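Local structure of 5-formyl-3-hydroxy-2-methylpyridine 4-carboxylate 5-dehydrogenase (Mesorhizobium japonicum MAFF 303099, 4OM8) at residues N4-G9 and S78-V83; V29-A34 and D71-A76; R40-L45 and V67-D72. The protein oxidises 5-formyl-3-hydroxy-2-methylpyridine-4-carboxylate with NAD(+) during vitamin B6 breakdown, and can also reduce it with NADH to 4-pyridoxic acid. One frame throughout, in Å; residues are numbered along the deposited sequence. Where two conformers were deposited one is given.

Contact 1: residues N4-G9 and S78-V83; sequences NIAIIG and SGADLV. With NAD (nicotinamide-adenine-dinucleotide), chain C.
Asn-4 and Asp-81 hold each other through two bonds running in opposite directions. The backbone N of Asn-4 donates to OD2 of Asp-81 over 3.0 Å, meeting that oxygen on its anti side and 30° out of the carboxylate plane, while the backbone N of Asp-81 returns a bond of 2.8 Å to the carbonyl O of Asn-4. CG of Asp-81 stands beside its own backbone N (chi1 -57°), which turns the acid toward the start of strand 4-8. OD2 also accepts from the backbone N of Arg-3, so one carboxylate oxygen collects two successive amides where the strand begins. The carbonyl O of Asn-4 is gripped twice as well: the N of Leu-82 also donates to it, at 3.3 Å. One step further in, the N of Ala-6 donates to the O of Leu-82 at 2.9 Å, and the parallel ladder is under way, with Ile-5 bridging Leu-82 and Ala-6 bridging Val-83.

Side chains then sort onto the two faces of the sheet. Ile-5 and Leu-82 run alongside each other off the same face, with CD1 of Ile-5 4.1 Å from CD2 of Leu-82. On the other face CB of Ala-6 touches both CB of Ala-80 and CG2 of Val-83, and CG1 of Ile-8 touches CG1 of Val-83 at 3.7 Å. The second branch of Ile-8 serves the cofactor: its CG2 rests 3.5 Å from C2A of the NAD adenine.

The pairing joins two central strands of the Rossmann sheet. Strand 27-31 flanks strand 4-8 on its other edge, helix 14-23 packs over Ile-5 and Ile-7, and helix 73-77 covers Ala-6 and Ile-8 on the opposite face.

Contact 2: residues V29-A34 and D71-A76; sequences VAYDVA and DDIGDA. With NAD (nicotinamide-adenine-dinucleotide), chain C.
The ring of Tyr-31 lies with one face against Ile-73, whose CB sits over the ring centre, 3.8 Å from the centroid and 6° off the normal, a CH-pi contact. CG of Tyr-31 is anti to its backbone N (chi1 165°), which carries the ring off strand 27-31 toward the start of helix 73-77. From CB over the centre, the Ile-73 side chain runs obliquely outward past CD2 and CE2, where CD1 comes within 3.8 Å of CE2. The other side of the ring, CD1 and CE1, meets the backbone edge-on, with the carbonyl O of Asp-71 3.4 Å from CE1 and close to the ring plane. Nearer the strand, CB of Tyr-31 touches CB of Ala-76, and CG1 of Val-29 extends the same apolar strip along Ala-76.

The helix start that supplies these groups is fixed by Asp-72, the N-cap, whose OD1 accepts from the N of Asp-75 through its anti lone pair.

CE2 of Tyr-31 also reaches C2A of the adenine at 3.6 Å, obliquely, so the ring touches both the helix start and the cofactor. An alanine in place of Tyr-31 would probably leave Ile-73 without the ring face under its CB and the adenine C2A without its aromatic neighbour, opening a gap beside the adenine.

Just past the strand, Asp-32 turns away from the helix and grips the adenosine ribose with both oxygens, OD1 taking O2B at 2.7 Å and OD2 taking O3B at 2.6 Å. OD1 also accepts from the N of Ala-34, an Asx turn, and Leu-10 N donates to OD2. An acidic residue at the end of the second strand, holding both ribose hydroxyls, is the hallmark of NAD-binding Rossmann domains.

Contact 3: residues R40-L45 and V67-D72; sequences RARSML and VRFTDD
Phe-69 projects from strand 67-70 onto helix 40-45 and packs most closely against Ala-41, whose CB lies 3.5 Å from CE2 of the ring. In the ring plane, the backbone O of Ala-41 and N of Arg-42 stand at its edge, so the ring tip abuts the helix backbone itself. Leu-45 slides past Phe-69, and its CD2 meets CG1 of Val-67 tip to tip at 3.9 Å. These contacts form the tight inner side, which Leu-10 and helix 14-23 continue.

The solvent side is more polar, carried by an exposed arginine and a water. Arg-42, extended from CG to NE, runs past Phe-69 in the opposite direction, so that CD2 of the ring lies over one guanidinium face, near the rim, 3.7 Å from NH1, with the planes 41° apart. One water accepts both from NH1 of Arg-42, at 3.0 Å, and from the backbone N of Phe-69, at 2.8 Å.

Within one beta-alpha-beta unit, segments 40-45 and 67-70 run nearly antiparallel (169°). The mostly apolar contact suggests that hydrophobic side chains hold helix to strand while the charge, meeting the strand amide through water, stays at the solvent margin.

The three contacts follow the Rossmann sheet outward. Contact 1 is the buried one, a backbone-bonded pair of central strands; contact 2 is partly buried and sets a helix start against the next strand; contact 3 lies at the surface, where a helix packs on the outermost strand, 66-70. Backbone bonds join strands 4-8 and 27-31, as between Ile-7 and Tyr-31, and then strands 27-31 and 66-70, as between Ala-30 and Arg-68. Contacts 2 and 3 share Asp-71 and Asp-72. Contacts 1 and 2 both touch NAD, whereas contact 3 stands back from it. Within the contacts themselves, main-chain hydrogen bonding in contact 1 is replaced by side-chain packing in contacts 2 and 3, with a water at the margin of the last.

Contact 1: residues N4-G9 and S78-V83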
loop_
_atom_site.group_PDB
_atom_site.type_symbol
_atom_site.label_atom_id
_atom_site.label_comp_id
_atom_site.label_asym_id
_atom_site.label_seq_id
_atom_site.Cartn_x
_atom_site.Cartn_y
_atom_site.Cartn_z
ATOM N N ASN A 4 2.401 24.019 25.223
ATOM C CA ASN A 4 0.975 24.311 25.199
ATOM C C ASN A 4 0.474 24.363 23.772
ATOM O O ASN A 4 0.974 25.132 22.958
ATOM C CB ASN A 4 0.695 25.630 25.923
ATOM C CG ASN A 4 1.259 25.643 27.333
ATOM O OD1 ASN A 4 1.162 24.653 28.059
ATOM N ND2 ASN A 4 1.859 26.760 27.721
ATOM N N ILE A 5 -0.504 23.517 23.472
ATOM C CA ILE A 5 -1.019 23.397 22.122
ATOM C C ILE A 5 -2.496 23.764 22.091
ATOM O O ILE A 5 -3.265 23.374 22.974
ATOM C CB ILE A 5 -0.817 21.970 21.590
ATOM C CG1 ILE A 5 0.684 21.648 21.574
ATOM C CG2 ILE A 5 -1.455 21.823 20.195
ATOM C CD1 ILE A 5 1.023 20.235 21.120
ATOM N N ALA A 6 -2.881 24.541 21.088
ATOM C CA ALA A 6 -4.288 24.782 20.794
ATOM C C ALA A 6 -4.614 24.103 19.476
ATOM O O ALA A 6 -3.836 24.189 18.531
ATOM C CB ALA A 6 -4.599 26.277 20.712
ATOM N N ILE A 7 -5.761 23.438 19.425
ATOM C CA ILE A 7 -6.303 22.899 18.184
ATOM C C ILE A 7 -7.582 23.647 17.814
ATOM O O ILE A 7 -8.496 23.785 18.638
ATOM C CB ILE A 7 -6.582 21.380 18.294
ATOM C CG1 ILE A 7 -5.269 20.634 18.547
ATOM C CG2 ILE A 7 -7.256 20.873 17.024
ATOM C CD1 ILE A 7 -5.421 19.193 18.955
ATOM N N ILE A 8 -7.624 24.143 16.575
ATOM C CA ILE A 8 -8.798 24.843 16.050
ATOM C C ILE A 8 -9.492 23.968 15.018
ATOM O O ILE A 8 -8.991 23.782 13.901
ATOM C CB ILE A 8 -8.411 26.185 15.409
ATOM C CG1 ILE A 8 -7.512 26.990 16.353
ATOM C CG2 ILE A 8 -9.657 26.952 14.956
ATOM C CD1 ILE A 8 -8.109 27.256 17.740
ATOM N N GLY A 9 -10.626 23.392 15.412
ATOM C CA GLY A 9 -11.390 22.518 14.530
ATOM C C GLY A 9 -11.371 21.114 15.078
ATOM O O GLY A 9 -10.300 20.504 15.213
ATOM N N SER A 78 -4.832 30.998 24.257
ATOM C CA SER A 78 -4.089 31.746 25.276
ATOM C C SER A 78 -2.810 31.014 25.677
ATOM O O SER A 78 -2.851 29.857 26.093
ATOM C CB SER A 78 -4.972 31.986 26.510
ATOM O OG SER A 78 -4.278 32.754 27.483
ATOM N N GLY A 79 -1.668 31.682 25.520
ATOM C CA GLY A 79 -0.392 31.104 25.901
ATOM C C GLY A 79 0.055 29.937 25.036
ATOM O O GLY A 79 0.979 29.209 25.403
ATOM N N ALA A 80 -0.580 29.757 23.888
ATOM C CA ALA A 80 -0.207 28.630 23.031
ATOM C C ALA A 80 1.202 28.802 22.475
ATOM O O ALA A 80 1.596 29.913 22.072
ATOM C CB ALA A 80 -1.201 28.472 21.895
ATOM N N ASP A 81 1.947 27.698 22.460
ATOM C CA ASP A 81 3.245 27.633 21.790
ATOM C C ASP A 81 3.093 27.137 20.366
ATOM O O ASP A 81 3.946 27.395 19.515
ATOM C CB ASP A 81 4.193 26.716 22.551
ATOM C CG ASP A 81 4.381 27.147 23.983
ATOM O OD1 ASP A 81 4.614 28.357 24.209
ATOM O OD2 ASP A 81 4.288 26.284 24.875
ATOM N N LEU A 82 2.010 26.395 20.134
ATOM C CA LEU A 82 1.681 25.834 18.829
ATOM C C LEU A 82 0.177 25.880 18.693
ATOM O O LEU A 82 -0.531 25.436 19.603
ATOM C CB LEU A 82 2.198 24.394 18.694
ATOM C CG LEU A 82 1.662 23.559 17.523
ATOM C CD1 LEU A 82 2.153 24.110 16.197
ATOM C CD2 LEU A 82 2.063 22.086 17.666
ATOM N N VAL A 83 -0.304 26.463 17.595
ATOM C CA VAL A 83 -1.713 26.365 17.234
ATOM C C VAL A 83 -1.796 25.506 15.991
ATOM O O VAL A 83 -1.157 25.805 14.986
ATOM C CB VAL A 83 -2.360 27.730 16.957
ATOM C CG1 VAL A 83 -3.835 27.555 16.562
ATOM C CG2 VAL A 83 -2.211 28.661 18.163
HETATM P PA NAD C . -14.214 18.182 9.239
HETATM O O1A NAD C . -15.145 18.829 8.227
HETATM O O2A NAD C . -14.512 16.792 9.779
HETATM O O5B NAD C . -14.086 19.184 10.491
HETATM C C5B NAD C . -13.919 20.593 10.325
HETATM C C4B NAD C . -14.297 21.260 11.638
HETATM O O4B NAD C . -13.928 22.639 11.596
HETATM C C3B NAD C . -15.805 21.195 11.878
HETATM O O3B NAD C . -16.080 20.583 13.145
HETATM C C2B NAD C . -16.241 22.655 11.838
HETATM O O2B NAD C . -17.342 22.972 12.703
HETATM C C1B NAD C . -14.971 23.362 12.267
HETATM N N9A NAD C . -14.869 24.786 11.902
HETATM C C8A NAD C . -15.331 25.396 10.798
HETATM N N7A NAD C . -15.015 26.715 10.813
HETATM C C5A NAD C . -14.331 26.958 11.944
HETATM C C6A NAD C . -13.706 28.127 12.586
HETATM N N6A NAD C . -13.739 29.352 12.005
HETATM N N1A NAD C . -13.097 27.937 13.777
HETATM C C2A NAD C . -13.056 26.733 14.373
HETATM N N3A NAD C . -13.605 25.627 13.846
HETATM C C4A NAD C . -14.246 25.683 12.658
HETATM O O3 NAD C . -12.728 18.291 8.623
HETATM P PN NAD C . -11.512 17.261 8.851
HETATM O O1N NAD C . -11.726 16.030 7.990
HETATM O O2N NAD C . -11.206 17.072 10.319
HETATM O O5D NAD C . -10.296 18.077 8.199
HETATM C C5D NAD C . -9.827 19.309 8.760
HETATM C C4D NAD C . -8.573 19.716 7.994
HETATM O O4D NAD C . -7.659 18.626 8.055
HETATM C C3D NAD C . -8.840 19.958 6.517
HETATM O O3D NAD C . -7.891 20.930 6.072
HETATM C C2D NAD C . -8.510 18.632 5.860
HETATM O O2D NAD C . -8.058 18.794 4.512
HETATM C C1D NAD C . -7.376 18.132 6.739
HETATM N N1N NAD C . -7.219 16.670 6.782
HETATM C C2N NAD C . -8.264 15.823 6.677
HETATM C C3N NAD C . -8.053 14.444 6.748
HETATM C C7N NAD C . -9.168 13.442 6.600
HETATM O O7N NAD C . -10.322 13.710 6.901
HETATM N N7N NAD C . -8.844 12.249 6.104
HETATM C C4N NAD C . -6.766 13.952 6.933
HETATM C C5N NAD C . -5.715 14.850 7.052
HETATM C C6N NAD C . -5.976 16.211 6.981
#

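Contact 2: residues V29-A34 and D71-A76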
loop_
_atom_site.group_PDB
_atom_site.type_symbol
_atom_site.label_atom_id
_atom_site.label_comp_id
_atom_site.label_asym_id
_atom_site.label_seq_id
_atom_site.Cartn_x
_atom_site.Cartn_y
_atom_site.Cartn_z
ATOM N N VAL A 29 -5.636 22.443 24.454
ATOM C CA VAL A 29 -6.964 23.045 24.548
ATOM C C VAL A 29 -7.522 23.147 23.133
ATOM O O VAL A 29 -6.846 23.617 22.227
ATOM C CB VAL A 29 -6.930 24.424 25.242
ATOM C CG1 VAL A 29 -8.344 24.950 25.436
ATOM C CG2 VAL A 29 -6.245 24.308 26.601
ATOM N N ALA A 30 -8.745 22.672 22.935
ATOM C CA ALA A 30 -9.291 22.585 21.588
ATOM C C ALA A 30 -10.597 23.342 21.484
ATOM O O ALA A 30 -11.384 23.401 22.445
ATOM C CB ALA A 30 -9.487 21.133 21.187
ATOM N N TYR A 31 -10.828 23.901 20.301
ATOM C CA TYR A 31 -11.956 24.790 20.045
ATOM C C TYR A 31 -12.633 24.425 18.745
ATOM O O TYR A 31 -11.979 24.007 17.805
ATOM C CB TYR A 31 -11.479 26.248 19.992
ATOM C CG TYR A 31 -12.465 27.220 19.381
ATOM C CD1 TYR A 31 -13.487 27.777 20.142
ATOM C CD2 TYR A 31 -12.367 27.595 18.043
ATOM C CE1 TYR A 31 -14.397 28.674 19.583
ATOM C CE2 TYR A 31 -13.263 28.484 17.483
ATOM C CZ TYR A 31 -14.277 29.012 18.246
ATOM O OH TYR A 31 -15.161 29.900 17.675
ATOM N N ASP A 32 -13.945 24.602 18.691
ATOM C CA ASP A 32 -14.673 24.472 17.436
ATOM C C ASP A 32 -15.792 25.500 17.460
ATOM O O ASP A 32 -16.352 25.774 18.523
ATOM C CB ASP A 32 -15.232 23.053 17.257
ATOM C CG ASP A 32 -15.652 22.757 15.817
ATOM O OD1 ASP A 32 -16.586 23.414 15.307
ATOM O OD2 ASP A 32 -15.050 21.843 15.201
ATOM N N VAL A 33 -16.119 26.053 16.295
ATOM C CA VAL A 33 -17.161 27.064 16.164
ATOM C C VAL A 33 -18.570 26.475 16.352
ATOM O O VAL A 33 -19.523 27.208 16.634
ATOM C CB VAL A 33 -17.056 27.757 14.781
ATOM C CG1 VAL A 33 -17.537 26.819 13.683
ATOM C CG2 VAL A 33 -17.829 29.081 14.759
ATOM N N ALA A 34 -18.697 25.157 16.208
ATOM C CA ALA A 34 -20.009 24.509 16.236
ATOM C C ALA A 34 -20.194 23.689 17.497
ATOM O O ALA A 34 -19.469 22.728 17.714
ATOM C CB ALA A 34 -20.189 23.618 15.006
ATOM N N ASP A 71 -15.466 26.713 23.991
ATOM C CA ASP A 71 -16.194 27.412 22.930
ATOM C C ASP A 71 -15.727 28.864 22.788
ATOM O O ASP A 71 -16.382 29.686 22.127
ATOM C CB ASP A 71 -17.710 27.361 23.190
ATOM C CG ASP A 71 -18.137 28.236 24.364
ATOM O OD1 ASP A 71 -17.305 28.506 25.258
ATOM O OD2 ASP A 71 -19.321 28.647 24.399
ATOM N N ASP A 72 -14.589 29.179 23.405
ATOM C CA ASP A 72 -14.023 30.520 23.347
ATOM C C ASP A 72 -12.625 30.443 22.757
ATOM O O ASP A 72 -11.727 29.867 23.362
ATOM C CB ASP A 72 -13.985 31.151 24.744
ATOM C CG ASP A 72 -13.589 32.604 24.707
ATOM O OD1 ASP A 72 -12.387 32.887 24.544
ATOM O OD2 ASP A 72 -14.485 33.468 24.819
ATOM N N ILE A 73 -12.438 30.997 21.562
ATOM C CA ILE A 73 -11.151 30.798 20.891
ATOM C C ILE A 73 -10.010 31.536 21.615
ATOM O O ILE A 73 -8.868 31.069 21.598
ATOM C CB ILE A 73 -11.233 31.210 19.404
ATOM C CG1 ILE A 73 -10.027 30.656 18.631
ATOM C CG2 ILE A 73 -11.379 32.718 19.261
ATOM C CD1 ILE A 73 -10.182 30.754 17.128
ATOM N N GLY A 74 -10.310 32.648 22.284
ATOM C CA GLY A 74 -9.297 33.360 23.056
ATOM C C GLY A 74 -8.788 32.493 24.197
ATOM O O GLY A 74 -7.587 32.449 24.490
ATOM N N ASP A 75 -9.714 31.800 24.848
ATOM C CA ASP A 75 -9.385 30.836 25.882
ATOM C C ASP A 75 -8.473 29.751 25.284
ATOM O O ASP A 75 -7.392 29.475 25.803
ATOM C CB ASP A 75 -10.684 30.264 26.457
ATOM C CG ASP A 75 -10.470 29.141 27.442
ATOM O OD1 ASP A 75 -9.351 28.974 27.954
ATOM O OD2 ASP A 75 -11.461 28.432 27.727
ATOM N N ALA A 76 -8.884 29.183 24.154
ATOM C CA ALA A 76 -8.116 28.099 23.551
ATOM C C ALA A 76 -6.682 28.470 23.207
ATOM O O ALA A 76 -5.761 27.714 23.508
ATOM C CB ALA A 76 -8.822 27.589 22.296
HETATM P PA NAD C . -14.214 18.182 9.239
HETATM O O1A NAD C . -15.145 18.829 8.227
HETATM O O2A NAD C . -14.512 16.792 9.779
HETATM O O5B NAD C . -14.086 19.184 10.491
HETATM C C5B NAD C . -13.919 20.593 10.325
HETATM C C4B NAD C . -14.297 21.260 11.638
HETATM O O4B NAD C . -13.928 22.639 11.596
HETATM C C3B NAD C . -15.805 21.195 11.878
HETATM O O3B NAD C . -16.080 20.583 13.145
HETATM C C2B NAD C . -16.241 22.655 11.838
HETATM O O2B NAD C . -17.342 22.972 12.703
HETATM C C1B NAD C . -14.971 23.362 12.267
HETATM N N9A NAD C . -14.869 24.786 11.902
HETATM C C8A NAD C . -15.331 25.396 10.798
HETATM N N7A NAD C . -15.015 26.715 10.813
HETATM C C5A NAD C . -14.331 26.958 11.944
HETATM C C6A NAD C . -13.706 28.127 12.586
HETATM N N6A NAD C . -13.739 29.352 12.005
HETATM N N1A NAD C . -13.097 27.937 13.777
HETATM C C2A NAD C . -13.056 26.733 14.373
HETATM N N3A NAD C . -13.605 25.627 13.846
HETATM C C4A NAD C . -14.246 25.683 12.658
HETATM O O3 NAD C . -12.728 18.291 8.623
HETATM P PN NAD C . -11.512 17.261 8.851
HETATM O O1N NAD C . -11.726 16.030 7.990
HETATM O O2N NAD C . -11.206 17.072 10.319
HETATM O O5D NAD C . -10.296 18.077 8.199
HETATM C C5D NAD C . -9.827 19.309 8.760
HETATM C C4D NAD C . -8.573 19.716 7.994
HETATM O O4D NAD C . -7.659 18.626 8.055
HETATM C C3D NAD C . -8.840 19.958 6.517
HETATM O O3D NAD C . -7.891 20.930 6.072
HETATM C C2D NAD C . -8.510 18.632 5.860
HETATM O O2D NAD C . -8.058 18.794 4.512
HETATM C C1D NAD C . -7.376 18.132 6.739
HETATM N N1N NAD C . -7.219 16.670 6.782
HETATM C C2N NAD C . -8.264 15.823 6.677
HETATM C C3N NAD C . -8.053 14.444 6.748
HETATM C C7N NAD C . -9.168 13.442 6.600
HETATM O O7N NAD C . -10.322 13.710 6.901
HETATM N N7N NAD C . -8.844 12.249 6.104
HETATM C C4N NAD C . -6.766 13.952 6.933
HETATM C C5N NAD C . -5.715 14.850 7.052
HETATM C C6N NAD C . -5.976 16.211 6.981
#

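Contact 3: residues R40-L45 and V67-D72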
loop_
_atom_site.group_PDB
_atom_site.type_symbol
_atom_site.label_atom_id
_atom_site.label_comp_id
_atom_site.label_asym_id
_atom_site.label_seq_id
_atom_site.Cartn_x
_atom_site.Cartn_y
_atom_site.Cartn_z
ATOM N N ARG A 40 -19.836 16.060 19.852
ATOM C CA ARG A 40 -19.447 14.837 19.150
ATOM C C ARG A 40 -18.001 14.482 19.483
ATOM O O ARG A 40 -17.657 13.307 19.633
ATOM C CB ARG A 40 -19.627 14.984 17.633
ATOM C CG ARG A 40 -21.082 14.949 17.157
ATOM C CD ARG A 40 -21.185 14.788 15.634
ATOM N NE ARG A 40 -20.643 15.940 14.913
ATOM C CZ ARG A 40 -21.347 17.019 14.586
ATOM N NH1 ARG A 40 -22.631 17.103 14.909
ATOM N NH2 ARG A 40 -20.768 18.018 13.932
ATOM N N ALA A 41 -17.161 15.502 19.623
ATOM C CA ALA A 41 -15.751 15.293 19.910
ATOM C C ALA A 41 -15.512 14.638 21.267
ATOM O O ALA A 41 -14.511 13.961 21.457
ATOM C CB ALA A 41 -15.000 16.624 19.825
ATOM N N ARG A 42 -16.427 14.829 22.212
ATOM C CA ARG A 42 -16.257 14.201 23.523
ATOM C C ARG A 42 -16.327 12.682 23.434
ATOM O O ARG A 42 -15.469 11.998 23.974
ATOM C CB ARG A 42 -17.287 14.725 24.519
ATOM C CG ARG A 42 -17.067 16.182 24.837
ATOM C CD ARG A 42 -17.812 16.626 26.071
ATOM N NE ARG A 42 -17.870 18.081 26.110
ATOM C CZ ARG A 42 -16.865 18.863 26.482
ATOM N NH1 ARG A 42 -15.709 18.340 26.877
ATOM N NH2 ARG A 42 -17.021 20.173 26.468
ATOM N N SER A 43 -17.334 12.151 22.749
ATOM C CA SER A 43 -17.419 10.707 22.578
ATOM C C SER A 43 -16.249 10.199 21.735
ATOM O O SER A 43 -15.717 9.118 21.980
ATOM C CB SER A 43 -18.753 10.310 21.938
ATOM O OG SER A 43 -19.162 11.250 20.958
ATOM N N MET A 44 -15.845 10.980 20.740
ATOM C CA MET A 44 -14.713 10.590 19.916
ATOM C C MET A 44 -13.427 10.558 20.741
ATOM O O MET A 44 -12.567 9.705 20.525
ATOM C CB MET A 44 -14.565 11.534 18.729
ATOM C CG MET A 44 -15.733 11.481 17.760
ATOM S SD MET A 44 -15.672 12.833 16.577
ATOM C CE MET A 44 -14.334 12.293 15.517
ATOM N N LEU A 45 -13.313 11.481 21.697
ATOM C CA LEU A 45 -12.134 11.568 22.565
ATOM C C LEU A 45 -11.972 10.357 23.506
ATOM O O LEU A 45 -10.865 9.833 23.678
ATOM C CB LEU A 45 -12.189 12.865 23.388
ATOM C CG LEU A 45 -11.012 13.113 24.329
ATOM C CD1 LEU A 45 -9.733 13.249 23.521
ATOM C CD2 LEU A 45 -11.263 14.363 25.144
ATOM N N VAL A 67 -6.378 17.207 27.962
ATOM C CA VAL A 67 -7.207 17.758 26.896
ATOM C C VAL A 67 -8.398 18.481 27.504
ATOM O O VAL A 67 -9.060 17.945 28.398
ATOM C CB VAL A 67 -7.743 16.665 25.945
ATOM C CG1 VAL A 67 -8.639 17.281 24.865
ATOM C CG2 VAL A 67 -6.615 15.886 25.315
ATOM N N ARG A 68 -8.669 19.692 27.019
ATOM C CA ARG A 68 -9.871 20.438 27.380
ATOM C C ARG A 68 -10.489 21.054 26.137
ATOM O O ARG A 68 -9.769 21.571 25.286
ATOM C CB ARG A 68 -9.546 21.534 28.404
ATOM C CG ARG A 68 -10.735 22.394 28.788
ATOM C CD ARG A 68 -10.406 23.310 29.964
ATOM N NE ARG A 68 -9.372 24.317 29.697
ATOM C CZ ARG A 68 -9.629 25.509 29.156
ATOM N NH1 ARG A 68 -10.867 25.817 28.791
ATOM N NH2 ARG A 68 -8.651 26.385 28.960
ATOM N N PHE A 69 -11.815 20.990 26.034
ATOM C CA PHE A 69 -12.555 21.632 24.956
ATOM C C PHE A 69 -13.171 22.939 25.448
ATOM O O PHE A 69 -13.666 23.024 26.576
ATOM C CB PHE A 69 -13.676 20.724 24.418
ATOM C CG PHE A 69 -13.192 19.462 23.754
ATOM C CD1 PHE A 69 -11.897 19.350 23.288
ATOM C CD2 PHE A 69 -14.055 18.395 23.583
ATOM C CE1 PHE A 69 -11.462 18.197 22.676
ATOM C CE2 PHE A 69 -13.625 17.229 22.971
ATOM C CZ PHE A 69 -12.324 17.133 22.522
ATOM N N THR A 70 -13.183 23.941 24.581
ATOM C CA THR A 70 -13.768 25.233 24.923
ATOM C C THR A 70 -14.485 25.848 23.718
ATOM O O THR A 70 -14.160 25.539 22.558
ATOM C CB THR A 70 -12.696 26.216 25.459
ATOM O OG1 THR A 70 -13.323 27.439 25.870
ATOM C CG2 THR A 70 -11.639 26.520 24.393
ATOM N N ASP A 71 -15.466 26.713 23.991
ATOM C CA ASP A 71 -16.194 27.412 22.930
ATOM C C ASP A 71 -15.727 28.864 22.788
ATOM O O ASP A 71 -16.382 29.686 22.127
ATOM C CB ASP A 71 -17.710 27.361 23.190
ATOM C CG ASP A 71 -18.137 28.236 24.364
ATOM O OD1 ASP A 71 -17.305 28.506 25.258
ATOM O OD2 ASP A 71 -19.321 28.647 24.399
ATOM N N ASP A 72 -14.589 29.179 23.405
ATOM C CA ASP A 72 -14.023 30.520 23.347
ATOM C C ASP A 72 -12.625 30.443 22.757
ATOM O O ASP A 72 -11.727 29.867 23.362
ATOM C CB ASP A 72 -13.985 31.151 24.744
ATOM C CG ASP A 72 -13.589 32.604 24.707
ATOM O OD1 ASP A 72 -12.387 32.887 24.544
ATOM O OD2 ASP A 72 -14.485 33.468 24.819
HETATM O O HOH W 1 -13.264 19.554 28.002
#